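Long-range contacts in glucuronoarabinoxylan endo-1,4-beta-xylanase (Clostridium papyrosolvens, PDB 4FMV), which cleaves internal beta-1,4 linkages of xylan, and is present here as the family 30 glycoside hydrolase portion of a longer polysaccharide-degrading protein: residues A[70-74]-A[127-133]; A[32-37]-A[274-280]; A[211-215]-A[252-257]; A[89-94]-A[116-120]. All blocks are in the same frame, centred on the assembly; numbering follows the deposited sequence.

Contact 1: A[70-74]-A[127-133]; sequences LANAK and YMKDNGV
Leu-70 turns its CG away from its own backbone N (chi1 170°) and Met-128 folds back at its second torsion (-71°), and the two side chains run alongside one another, pointing opposite ways, between helix 67-78 and the end of helix 114-130. Leu-70 CD1 comes to 3.9 Å from Met-128 SD, while Met-128 CE reaches the helix backbone, 3.7 Å from Leu-70 N. The other methyl, Leu-70 CD2, enters the notch between Tyr-127 and Asn-131, 3.4 Å from Tyr-127 OH and 3.6 Å from Asn-131 CB. Asn-131 is itself pinned: its ND2 gives a nearly straight bond to Tyr-127 O (2.9 Å), which lies in the amide plane, and its backbone N reaches that same oxygen from the opposite face of the carbonyl. One turn further on, Ala-73 CB rests on the methyls of Val-133, 3.9 Å from CG2. Extended Lys-74 reaches over the turn, bringing its CE to 3.2 Å from Asn-131 O. Met-128 also touches Leu-48 of strand 45-49. This is helix-to-helix packing on the outside of a (beta/alpha)8 barrel, where helix 114-130 ends in a Schellman motif with Gly-132 as its C-prime residue.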
loop_
_atom_site.group_PDB
_atom_site.type_symbol
_atom_site.label_atom_id
_atom_site.label_comp_id
_atom_site.label_asym_id
_atom_site.label_seq_id
_atom_site.Cartn_x
_atom_site.Cartn_y
_atom_site.Cartn_z
ATOM N N LEU A 70 0.256 15.672 -10.815
ATOM C CA LEU A 70 0.834 15.225 -12.090
ATOM C C LEU A 70 2.379 15.165 -12.024
ATOM O O LEU A 70 2.993 14.205 -12.480
ATOM C CB LEU A 70 0.375 16.102 -13.267
ATOM C CG LEU A 70 1.134 15.850 -14.586
ATOM C CD1 LEU A 70 0.832 14.460 -15.126
ATOM C CD2 LEU A 70 0.820 16.907 -15.649
ATOM N N ALA A 71 3.006 16.195 -11.464
ATOM C CA ALA A 71 4.457 16.217 -11.384
ATOM C C ALA A 71 4.967 15.069 -10.499
ATOM O O ALA A 71 5.971 14.420 -10.816
ATOM C CB ALA A 71 4.958 17.590 -10.879
ATOM N N ASN A 72 4.275 14.826 -9.390
ATOM C CA ASN A 72 4.608 13.727 -8.493
ATOM C C ASN A 72 4.497 12.390 -9.216
ATOM O O ASN A 72 5.399 11.561 -9.163
ATOM C CB ASN A 72 3.700 13.778 -7.257
ATOM C CG ASN A 72 3.948 15.033 -6.413
ATOM O OD1 ASN A 72 5.061 15.568 -6.407
ATOM N ND2 ASN A 72 2.916 15.512 -5.714
ATOM N N ALA A 73 3.388 12.216 -9.923
ATOM C CA ALA A 73 3.138 11.033 -10.730
ATOM C C ALA A 73 4.238 10.802 -11.753
ATOM O O ALA A 73 4.709 9.675 -11.923
ATOM C CB ALA A 73 1.774 11.161 -11.435
ATOM N N LYS A 74 4.666 11.866 -12.440
ATOM C CA LYS A 74 5.719 11.707 -13.444
ATOM C C LYS A 74 7.041 11.255 -12.827
ATOM O O LYS A 74 7.761 10.457 -13.428
ATOM C CB LYS A 74 5.919 12.988 -14.258
ATOM C CG LYS A 74 4.775 13.321 -15.235
ATOM C CD LYS A 74 5.125 14.579 -16.038
ATOM C CE LYS A 74 4.104 14.904 -17.118
ATOM N NZ LYS A 74 4.586 16.034 -18.028
ATOM N N TYR A 127 -6.845 13.620 -17.761
ATOM C CA TYR A 127 -5.764 14.596 -17.566
ATOM C C TYR A 127 -4.416 13.897 -17.371
ATOM O O TYR A 127 -3.401 14.265 -17.976
ATOM C CB TYR A 127 -6.069 15.465 -16.345
ATOM C CG TYR A 127 -4.932 16.353 -15.910
ATOM C CD1 TYR A 127 -4.454 17.364 -16.746
ATOM C CD2 TYR A 127 -4.336 16.202 -14.655
ATOM C CE1 TYR A 127 -3.416 18.203 -16.349
ATOM C CE2 TYR A 127 -3.290 17.043 -14.252
ATOM C CZ TYR A 127 -2.840 18.037 -15.104
ATOM O OH TYR A 127 -1.801 18.865 -14.726
ATOM N N MET A 128 -4.397 12.881 -16.515
ATOM C CA MET A 128 -3.174 12.117 -16.331
ATOM C C MET A 128 -2.729 11.448 -17.643
ATOM O O MET A 128 -1.540 11.505 -18.030
ATOM C CB MET A 128 -3.358 11.083 -15.222
ATOM C CG MET A 128 -3.506 11.705 -13.853
ATOM S SD MET A 128 -1.952 12.397 -13.268
ATOM C CE MET A 128 -2.543 13.525 -12.006
ATOM N N LYS A 129 -3.679 10.808 -18.322
ATOM C CA LYS A 129 -3.362 10.140 -19.591
ATOM C C LYS A 129 -2.810 11.086 -20.665
ATOM O O LYS A 129 -1.867 10.747 -21.390
ATOM C CB LYS A 129 -4.590 9.430 -20.142
ATOM C CG LYS A 129 -4.348 8.740 -21.483
ATOM C CD LYS A 129 -5.561 7.923 -21.904
ATOM C CE LYS A 129 -5.298 7.166 -23.208
ATOM N NZ LYS A 129 -4.117 6.261 -23.081
ATOM N N ASP A 130 -3.412 12.264 -20.785
ATOM C CA ASP A 130 -3.015 13.223 -21.814
ATOM C C ASP A 130 -1.616 13.765 -21.516
ATOM O O ASP A 130 -0.917 14.291 -22.391
ATOM C CB ASP A 130 -4.013 14.387 -21.861
ATOM C CG ASP A 130 -5.348 13.996 -22.457
ATOM O OD1 ASP A 130 -5.445 12.899 -23.053
ATOM O OD2 ASP A 130 -6.306 14.796 -22.347
ATOM N N ASN A 131 -1.258 13.705 -20.246
ATOM C CA ASN A 131 0.051 14.134 -19.759
ATOM C C ASN A 131 1.091 13.043 -19.577
ATOM O O ASN A 131 2.103 13.263 -18.934
ATOM C CB ASN A 131 -0.076 15.077 -18.567
ATOM C CG ASN A 131 -0.627 16.422 -18.982
ATOM O OD1 ASN A 131 0.123 17.306 -19.403
ATOM N ND2 ASN A 131 -1.941 16.572 -18.919
ATOM N N GLY A 132 0.775 11.831 -20.029
ATOM C CA GLY A 132 1.766 10.773 -20.095
ATOM C C GLY A 132 1.779 9.807 -18.926
ATOM O O GLY A 132 2.651 8.940 -18.845
ATOM N N VAL A 133 0.829 9.941 -18.009
ATOM C CA VAL A 133 0.749 9.017 -16.883
ATOM C C VAL A 133 -0.506 8.162 -17.051
ATOM O O VAL A 133 -1.628 8.690 -17.075
ATOM C CB VAL A 133 0.708 9.794 -15.533
ATOM C CG1 VAL A 133 0.388 8.865 -14.344
ATOM C CG2 VAL A 133 2.015 10.543 -15.320
#

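Contact 2: A[32-37]-A[274-280]; sequences YVMNSL and ATSSGTI
Val-33 of helix 31-40 and Gly-278 bring their CA atoms to 5.2 Å, at the point where a type I beta turn from Thr-275 to Gly-278 lies against the helix. Val-33 CG2 fits into the turn, 3.6 Å from Thr-275 O and against Gly-278 CA, while CG1 faces Ala-274 CB just before it. Tyr-32 lays its ring beside the glycine, its CD2 3.6 Å from Gly-278 CA, with Gly-278 O over one face and Ser-277 O near the ring plane at an edge. In the (beta/alpha)8 barrel the helix follows strand 11-22 and the loop follows strand 261-266, which are neighbours, so the contact lies at the seam where the first and last barrel strands meet. Further along, Ile-280 CD1 packs 3.6 Å from Ser-36 CB and reaches Leu-37 CD2, its first torsion (chi1 -59°) pointing the CD1 end at the helix. Two waters link the segments through Gly-278 O, to which both donate: one also bonds Tyr-32 OH, 2.9 Å from its oxygen, and the other bonds Ser-36 OG and sits over the centre of the tyrosine ring.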
loop_
_atom_site.group_PDB
_atom_site.type_symbol
_atom_site.label_atom_id
_atom_site.label_comp_id
_atom_site.label_asym_id
_atom_site.label_seq_id
_atom_site.Cartn_x
_atom_site.Cartn_y
_atom_site.Cartn_z
ATOM N N TYR A 32 14.844 15.328 -5.431
ATOM C CA TYR A 32 15.681 14.728 -4.393
ATOM C C TYR A 32 14.897 13.675 -3.587
ATOM O O TYR A 32 15.344 12.533 -3.369
ATOM C CB TYR A 32 16.185 15.829 -3.447
ATOM C CG TYR A 32 17.208 15.388 -2.422
ATOM C CD1 TYR A 32 17.891 14.180 -2.552
ATOM C CD2 TYR A 32 17.506 16.195 -1.322
ATOM C CE1 TYR A 32 18.848 13.793 -1.624
ATOM C CE2 TYR A 32 18.447 15.810 -0.390
ATOM C CZ TYR A 32 19.118 14.609 -0.545
ATOM O OH TYR A 32 20.056 14.241 0.394
ATOM N N VAL A 33 13.731 14.070 -3.112
ATOM C CA VAL A 33 12.948 13.174 -2.262
ATOM C C VAL A 33 12.402 11.968 -3.037
ATOM O O VAL A 33 12.460 10.834 -2.554
ATOM C CB VAL A 33 11.827 13.941 -1.580
ATOM C CG1 VAL A 33 10.838 12.966 -0.899
ATOM C CG2 VAL A 33 12.437 14.914 -0.569
ATOM N N MET A 34 11.885 12.212 -4.243
ATOM C CA MET A 34 11.409 11.130 -5.119
ATOM C C MET A 34 12.539 10.179 -5.533
ATOM O O MET A 34 12.334 8.958 -5.617
ATOM C CB MET A 34 10.691 11.697 -6.352
ATOM C CG MET A 34 9.439 12.497 -5.986
ATOM S SD MET A 34 8.234 11.547 -4.980
ATOM C CE MET A 34 7.495 10.534 -6.271
ATOM N N ASN A 35 13.734 10.730 -5.766
ATOM C CA ASN A 35 14.904 9.900 -6.110
ATOM C C ASN A 35 15.339 9.035 -4.946
ATOM O O ASN A 35 15.746 7.884 -5.131
ATOM C CB ASN A 35 16.090 10.750 -6.612
ATOM C CG ASN A 35 15.826 11.384 -7.969
ATOM O OD1 ASN A 35 14.906 10.982 -8.689
ATOM N ND2 ASN A 35 16.640 12.390 -8.329
ATOM N N SER A 36 15.240 9.578 -3.734
ATOM C CA SER A 36 15.582 8.804 -2.543
ATOM C C SER A 36 14.579 7.671 -2.332
ATOM O O SER A 36 14.963 6.527 -2.084
ATOM C CB SER A 36 15.629 9.699 -1.298
ATOM O OG SER A 36 16.703 10.632 -1.358
ATOM N N LEU A 37 13.292 8.005 -2.409
ATOM C CA LEU A 37 12.236 7.036 -2.116
ATOM C C LEU A 37 11.965 6.073 -3.268
ATOM O O LEU A 37 11.836 4.854 -3.061
ATOM C CB LEU A 37 10.942 7.770 -1.745
ATOM C CG LEU A 37 11.033 8.562 -0.434
ATOM C CD1 LEU A 37 9.682 9.065 -0.047
ATOM C CD2 LEU A 37 11.605 7.669 0.688
ATOM N N ALA A 274 9.740 11.686 5.194
ATOM C CA ALA A 274 10.859 12.537 4.759
ATOM C C ALA A 274 10.603 13.990 5.118
ATOM O O ALA A 274 9.455 14.352 5.386
ATOM C CB ALA A 274 11.055 12.397 3.261
ATOM N N THR A 275 11.636 14.837 5.119
ATOM C CA THR A 275 11.334 16.261 5.123
ATOM C C THR A 275 11.357 16.729 3.686
ATOM O O THR A 275 11.895 16.048 2.805
ATOM C CB THR A 275 12.383 17.086 5.918
ATOM O OG1 THR A 275 13.638 17.063 5.238
ATOM C CG2 THR A 275 12.572 16.557 7.349
ATOM N N SER A 276 10.943 17.961 3.457
ATOM C CA SER A 276 10.826 18.413 2.088
ATOM C C SER A 276 12.217 18.821 1.563
ATOM O O SER A 276 12.434 18.895 0.345
ATOM C CB SER A 276 9.833 19.564 2.001
ATOM O OG SER A 276 10.396 20.694 2.620
ATOM N N SER A 277 13.155 19.040 2.486
ATOM C CA SER A 277 14.546 19.354 2.130
ATOM C C SER A 277 15.391 18.095 1.873
ATOM O O SER A 277 16.581 18.190 1.560
ATOM C CB SER A 277 15.207 20.212 3.209
ATOM O OG SER A 277 15.397 19.484 4.412
ATOM N N GLY A 278 14.773 16.921 1.991
ATOM C CA GLY A 278 15.382 15.686 1.532
ATOM C C GLY A 278 15.882 14.706 2.583
ATOM O O GLY A 278 16.419 13.650 2.223
ATOM N N THR A 279 15.696 15.027 3.865
ATOM C CA THR A 279 15.990 14.088 4.951
ATOM C C THR A 279 15.037 12.883 4.865
ATOM O O THR A 279 13.852 13.053 4.585
ATOM C CB THR A 279 15.840 14.776 6.330
ATOM O OG1 THR A 279 16.837 15.808 6.468
ATOM C CG2 THR A 279 16.006 13.764 7.462
ATOM N N ILE A 280 15.559 11.675 5.078
ATOM C CA ILE A 280 14.773 10.441 4.959
ATOM C C ILE A 280 14.683 9.736 6.314
ATOM O O ILE A 280 15.706 9.416 6.907
ATOM C CB ILE A 280 15.428 9.470 3.941
ATOM C CG1 ILE A 280 15.547 10.136 2.564
ATOM C CG2 ILE A 280 14.617 8.165 3.824
ATOM C CD1 ILE A 280 14.228 10.499 1.929
HETATM O O HOH W 1 18.975 12.368 2.391
HETATM O O HOH W 2 16.004 12.951 -0.289
#

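Contact 3: A[211-215]-A[252-257]; sequences VNNMA and DSMVTG
Met-214 and Asp-252 meet at a slant, the thioether drawn across the base of the carboxylate side chain, where the loop after strand 201-205 of the (beta/alpha)8 barrel packs on the C-terminal part of helix 240-255 and the residues that follow. Met-214 is extended beyond CG (chi2 -180°), which carries SD over to the helix, 3.5 Å from Asp-252 CB and close to Ser-253 N. The same methionine also touches Phe-206 and Thr-209.

Val-211 stands at about a right angle to both Asp-252 and Thr-256. Its CG2 approaches the carboxylate, 3.5 Å from Asp-252 OD2, while its CG1 touches both Asp-252 CG and Thr-256 OG1. Asp-252 OD2 forms a salt bridge with Lys-248, one turn back on the helix, whose chain also touches Val-211, so the valine methyls pack beside the ion pair.

Thr-256 directs its methyl into the loop: CG2 is 3.5 Å from Val-211 O and also meets Ala-215 CB. Val-211 O also accepts from Met-214 N, a bond that turns the loop at this point. Ala-215 CB rests on Thr-256 O at 3.8 Å. Gly-257, whose N bonds back to Asp-252 O, then passes close enough for its CA to make a CA-H...O contact with Met-214 O at 3.4 Å, with 137° at the hydrogen.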
loop_
_atom_site.group_PDB
_atom_site.type_symbol
_atom_site.label_atom_id
_atom_site.label_comp_id
_atom_site.label_asym_id
_atom_site.label_seq_id
_atom_site.Cartn_x
_atom_site.Cartn_y
_atom_site.Cartn_z
ATOM N N VAL A 211 -4.818 -7.937 13.907
ATOM C CA VAL A 211 -4.216 -8.911 12.995
ATOM C C VAL A 211 -5.243 -9.905 12.405
ATOM O O VAL A 211 -5.263 -10.133 11.189
ATOM C CB VAL A 211 -3.041 -9.631 13.673
ATOM C CG1 VAL A 211 -2.369 -10.615 12.717
ATOM C CG2 VAL A 211 -2.035 -8.580 14.167
ATOM N N ASN A 212 -6.107 -10.483 13.243
ATOM C CA ASN A 212 -7.077 -11.430 12.722
ATOM C C ASN A 212 -8.022 -10.780 11.702
ATOM O O ASN A 212 -8.558 -11.461 10.805
ATOM C CB ASN A 212 -7.881 -12.091 13.854
ATOM C CG ASN A 212 -8.733 -11.095 14.624
ATOM O OD1 ASN A 212 -8.223 -10.313 15.423
ATOM N ND2 ASN A 212 -10.037 -11.130 14.393
ATOM N N ASN A 213 -8.224 -9.471 11.830
ATOM C CA ASN A 213 -9.134 -8.760 10.924
ATOM C C ASN A 213 -8.460 -8.337 9.635
ATOM O O ASN A 213 -9.080 -7.715 8.779
ATOM C CB ASN A 213 -9.849 -7.588 11.625
ATOM C CG ASN A 213 -10.994 -8.082 12.527
ATOM O OD1 ASN A 213 -11.648 -9.048 12.176
ATOM N ND2 ASN A 213 -11.187 -7.463 13.697
ATOM N N MET A 214 -7.187 -8.693 9.497
ATOM C CA MET A 214 -6.466 -8.478 8.246
ATOM C C MET A 214 -6.801 -9.553 7.214
ATOM O O MET A 214 -6.643 -9.334 6.010
ATOM C CB MET A 214 -4.957 -8.431 8.487
ATOM C CG MET A 214 -4.501 -7.253 9.346
ATOM S SD MET A 214 -2.706 -7.205 9.623
ATOM C CE MET A 214 -2.595 -5.892 10.862
ATOM N N ALA A 215 -7.226 -10.727 7.680
ATOM C CA ALA A 215 -7.674 -11.796 6.787
ATOM C C ALA A 215 -9.106 -11.493 6.343
ATOM O O ALA A 215 -9.909 -10.964 7.115
ATOM C CB ALA A 215 -7.615 -13.168 7.511
ATOM N N ASP A 252 2.443 -8.722 8.736
ATOM C CA ASP A 252 1.092 -9.256 8.962
ATOM C C ASP A 252 0.199 -9.023 7.731
ATOM O O ASP A 252 -0.610 -9.869 7.368
ATOM C CB ASP A 252 0.458 -8.628 10.216
ATOM C CG ASP A 252 1.036 -9.185 11.539
ATOM O OD1 ASP A 252 1.418 -10.366 11.583
ATOM O OD2 ASP A 252 1.101 -8.439 12.547
ATOM N N SER A 253 0.358 -7.878 7.077
ATOM C CA SER A 253 -0.411 -7.585 5.863
ATOM C C SER A 253 -0.068 -8.574 4.745
ATOM O O SER A 253 -0.932 -8.930 3.953
ATOM C CB SER A 253 -0.149 -6.153 5.367
ATOM O OG SER A 253 1.113 -6.059 4.726
ATOM N N MET A 254 1.196 -8.995 4.685
ATOM C CA MET A 254 1.659 -9.962 3.697
ATOM C C MET A 254 1.244 -11.384 4.047
ATOM O O MET A 254 0.783 -12.128 3.186
ATOM C CB MET A 254 3.194 -9.906 3.568
ATOM C CG MET A 254 3.727 -8.622 2.925
ATOM S SD MET A 254 3.289 -8.464 1.179
ATOM C CE MET A 254 2.138 -7.099 1.145
ATOM N N VAL A 255 1.424 -11.756 5.315
ATOM C CA VAL A 255 1.290 -13.147 5.751
ATOM C C VAL A 255 -0.155 -13.513 6.148
ATOM O O VAL A 255 -0.756 -14.432 5.586
ATOM C CB VAL A 255 2.338 -13.510 6.849
ATOM C CG1 VAL A 255 2.026 -14.889 7.489
ATOM C CG2 VAL A 255 3.761 -13.489 6.258
ATOM N N THR A 256 -0.692 -12.834 7.153
ATOM C CA THR A 256 -2.109 -12.988 7.484
ATOM C C THR A 256 -3.059 -12.362 6.445
ATOM O O THR A 256 -4.075 -12.960 6.084
ATOM C CB THR A 256 -2.401 -12.429 8.877
ATOM O OG1 THR A 256 -1.591 -13.145 9.807
ATOM C CG2 THR A 256 -3.871 -12.662 9.265
ATOM N N GLY A 257 -2.728 -11.170 5.956
ATOM C CA GLY A 257 -3.615 -10.480 5.036
ATOM C C GLY A 257 -3.556 -10.983 3.602
ATOM O O GLY A 257 -4.515 -10.811 2.838
#

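Contact 4: A[89-94]-A[116-120]; sequences NPPASM and EYAQY
Pro-91 leans its CD-CG edge on one face of the Tyr-120 ring: CD stands over the centre, 3.6 Å from the centroid and 12° off the ring normal, a close CH-pi contact, and CG lies nearer the CE1 side. Pro-90 presents a second bump, its CB 3.6 Å from Tyr-117 CE1. Met-94 fills the hollow between the helix backbone and the side chains of Glu-116 and Tyr-120. Extended beyond CG, it lays SD along Tyr-117, 3.7 Å from CA, and at the edge of that ring in a Met-aromatic contact; its CE tucks in 3.7 Å from Tyr-120 CB and touches the glutamate chain. Water fills in at both margins. One water accepts from Tyr-120 OH (2.6 Å) in the ring plane and donates to Asn-89 O (2.7 Å); another donates to Ser-93 OG, which also hydrogen-bonds Asp-56 OD1, and to Glu-116 OE1. Glu-116 also makes salt bridges to Lys-59 and Lys-113. Around this buried contact, Trp-58 meets Tyr-120 edge-to-face, Tyr-117 OH bonds Val-140 O just after strand 137-139, and Leu-109 of strand 103-109, packing on Pro-90, Met-94 and Tyr-117, links helix 114-130 and the loop after strand 82-86 to the small three-stranded sheet.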
loop_
_atom_site.group_PDB
_atom_site.type_symbol
_atom_site.label_atom_id
_atom_site.label_comp_id
_atom_site.label_asym_id
_atom_site.label_seq_id
_atom_site.Cartn_x
_atom_site.Cartn_y
_atom_site.Cartn_z
ATOM N N ASN A 89 -13.069 14.325 -1.111
ATOM C CA ASN A 89 -14.368 14.939 -1.370
ATOM C C ASN A 89 -14.567 15.113 -2.864
ATOM O O ASN A 89 -13.596 15.265 -3.609
ATOM C CB ASN A 89 -14.485 16.333 -0.726
ATOM C CG ASN A 89 -14.319 16.321 0.792
ATOM O OD1 ASN A 89 -15.234 15.967 1.540
ATOM N ND2 ASN A 89 -13.163 16.764 1.247
ATOM N N PRO A 90 -15.831 15.115 -3.320
ATOM C CA PRO A 90 -15.971 15.633 -4.681
ATOM C C PRO A 90 -15.915 17.164 -4.633
ATOM O O PRO A 90 -15.853 17.714 -3.529
ATOM C CB PRO A 90 -17.356 15.154 -5.094
ATOM C CG PRO A 90 -18.112 14.996 -3.815
ATOM C CD PRO A 90 -17.102 14.647 -2.744
ATOM N N PRO A 91 -16.003 17.840 -5.799
ATOM C CA PRO A 91 -16.180 19.292 -5.797
ATOM C C PRO A 91 -17.373 19.704 -4.945
ATOM O O PRO A 91 -18.363 18.974 -4.869
ATOM C CB PRO A 91 -16.477 19.603 -7.267
ATOM C CG PRO A 91 -15.758 18.553 -8.009
ATOM C CD PRO A 91 -15.976 17.306 -7.169
ATOM N N ALA A 92 -17.266 20.865 -4.311
ATOM C CA ALA A 92 -18.281 21.339 -3.378
ATOM C C ALA A 92 -19.681 21.325 -3.986
ATOM O O ALA A 92 -20.647 21.047 -3.279
ATOM C CB ALA A 92 -17.929 22.746 -2.900
ATOM N N SER A 93 -19.792 21.601 -5.291
ATOM C CA SER A 93 -21.108 21.710 -5.933
ATOM C C SER A 93 -21.843 20.373 -6.036
ATOM O O SER A 93 -23.035 20.349 -6.329
ATOM C CB SER A 93 -21.008 22.355 -7.328
ATOM O OG SER A 93 -20.269 21.545 -8.248
ATOM N N MET A 94 -21.124 19.264 -5.843
ATOM C CA MET A 94 -21.754 17.942 -5.868
ATOM C C MET A 94 -22.212 17.429 -4.494
ATOM O O MET A 94 -22.903 16.405 -4.414
ATOM C CB MET A 94 -20.786 16.912 -6.438
ATOM C CG MET A 94 -20.199 17.232 -7.817
ATOM S SD MET A 94 -19.473 15.708 -8.473
ATOM C CE MET A 94 -18.528 16.377 -9.849
ATOM N N GLU A 116 -22.274 12.821 -12.599
ATOM C CA GLU A 116 -21.275 13.874 -12.698
ATOM C C GLU A 116 -19.979 13.463 -11.990
ATOM O O GLU A 116 -18.865 13.732 -12.476
ATOM C CB GLU A 116 -21.814 15.205 -12.148
ATOM C CG GLU A 116 -20.999 16.421 -12.654
ATOM C CD GLU A 116 -21.492 17.754 -12.106
ATOM O OE1 GLU A 116 -20.689 18.479 -11.482
ATOM O OE2 GLU A 116 -22.675 18.087 -12.309
ATOM N N TYR A 117 -20.114 12.792 -10.854
ATOM C CA TYR A 117 -18.936 12.392 -10.086
ATOM C C TYR A 117 -18.080 11.379 -10.852
ATOM O O TYR A 117 -16.846 11.455 -10.825
ATOM C CB TYR A 117 -19.326 11.851 -8.707
ATOM C CG TYR A 117 -18.140 11.534 -7.807
ATOM C CD1 TYR A 117 -17.188 12.503 -7.498
ATOM C CD2 TYR A 117 -17.984 10.268 -7.245
ATOM C CE1 TYR A 117 -16.123 12.220 -6.669
ATOM C CE2 TYR A 117 -16.912 9.978 -6.418
ATOM C CZ TYR A 117 -15.987 10.955 -6.138
ATOM O OH TYR A 117 -14.920 10.669 -5.313
ATOM N N ALA A 118 -18.726 10.447 -11.547
ATOM C CA ALA A 118 -18.005 9.510 -12.402
ATOM C C ALA A 118 -17.305 10.244 -13.544
ATOM O O ALA A 118 -16.211 9.866 -13.931
ATOM C CB ALA A 118 -18.946 8.441 -12.954
ATOM N N GLN A 119 -17.937 11.279 -14.090
ATOM C CA GLN A 119 -17.294 12.109 -15.135
ATOM C C GLN A 119 -16.094 12.873 -14.590
ATOM O O GLN A 119 -15.077 13.041 -15.260
ATOM C CB GLN A 119 -18.289 13.111 -15.727
ATOM C CG GLN A 119 -19.392 12.436 -16.489
ATOM C CD GLN A 119 -20.467 13.394 -16.925
ATOM O OE1 GLN A 119 -20.635 14.469 -16.351
ATOM N NE2 GLN A 119 -21.211 13.007 -17.952
ATOM N N TYR A 120 -16.241 13.354 -13.367
ATOM C CA TYR A 120 -15.151 14.008 -12.654
ATOM C C TYR A 120 -13.973 13.058 -12.492
ATOM O O TYR A 120 -12.833 13.385 -12.842
ATOM C CB TYR A 120 -15.674 14.449 -11.298
ATOM C CG TYR A 120 -14.665 14.992 -10.307
ATOM C CD1 TYR A 120 -14.116 16.259 -10.464
ATOM C CD2 TYR A 120 -14.313 14.260 -9.176
ATOM C CE1 TYR A 120 -13.222 16.773 -9.531
ATOM C CE2 TYR A 120 -13.415 14.765 -8.239
ATOM C CZ TYR A 120 -12.880 16.017 -8.420
ATOM O OH TYR A 120 -12.008 16.535 -7.491
HETATM O O HOH W 3 -11.552 15.096 -5.406
HETATM O O HOH W 4 -21.988 20.047 -9.923
#

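Overall arrangement
Contact 2 joins the earliest and latest segments, and the other three lie within the loop it closes. Contact 4 is nested inside contact 1, and contact 3 follows both along the chain. Contacts 1 and 4 share helix 114-130, with centres about 20 Å apart, so that one helix packs on helix 67-78 near its end and on loop 89-94 near its start. Contact 3 lies on the opposite side of the chain's centre from contacts 1 and 2, centres about 33 and 30 Å away. Contacts 1 and 2 touch through Asn-72 and Met-34, a continuous run of packing outside the (beta/alpha)8 barrel that links helices 31-40, 67-78 and 114-130 in turn, while contact 2 also closes the barrel seam.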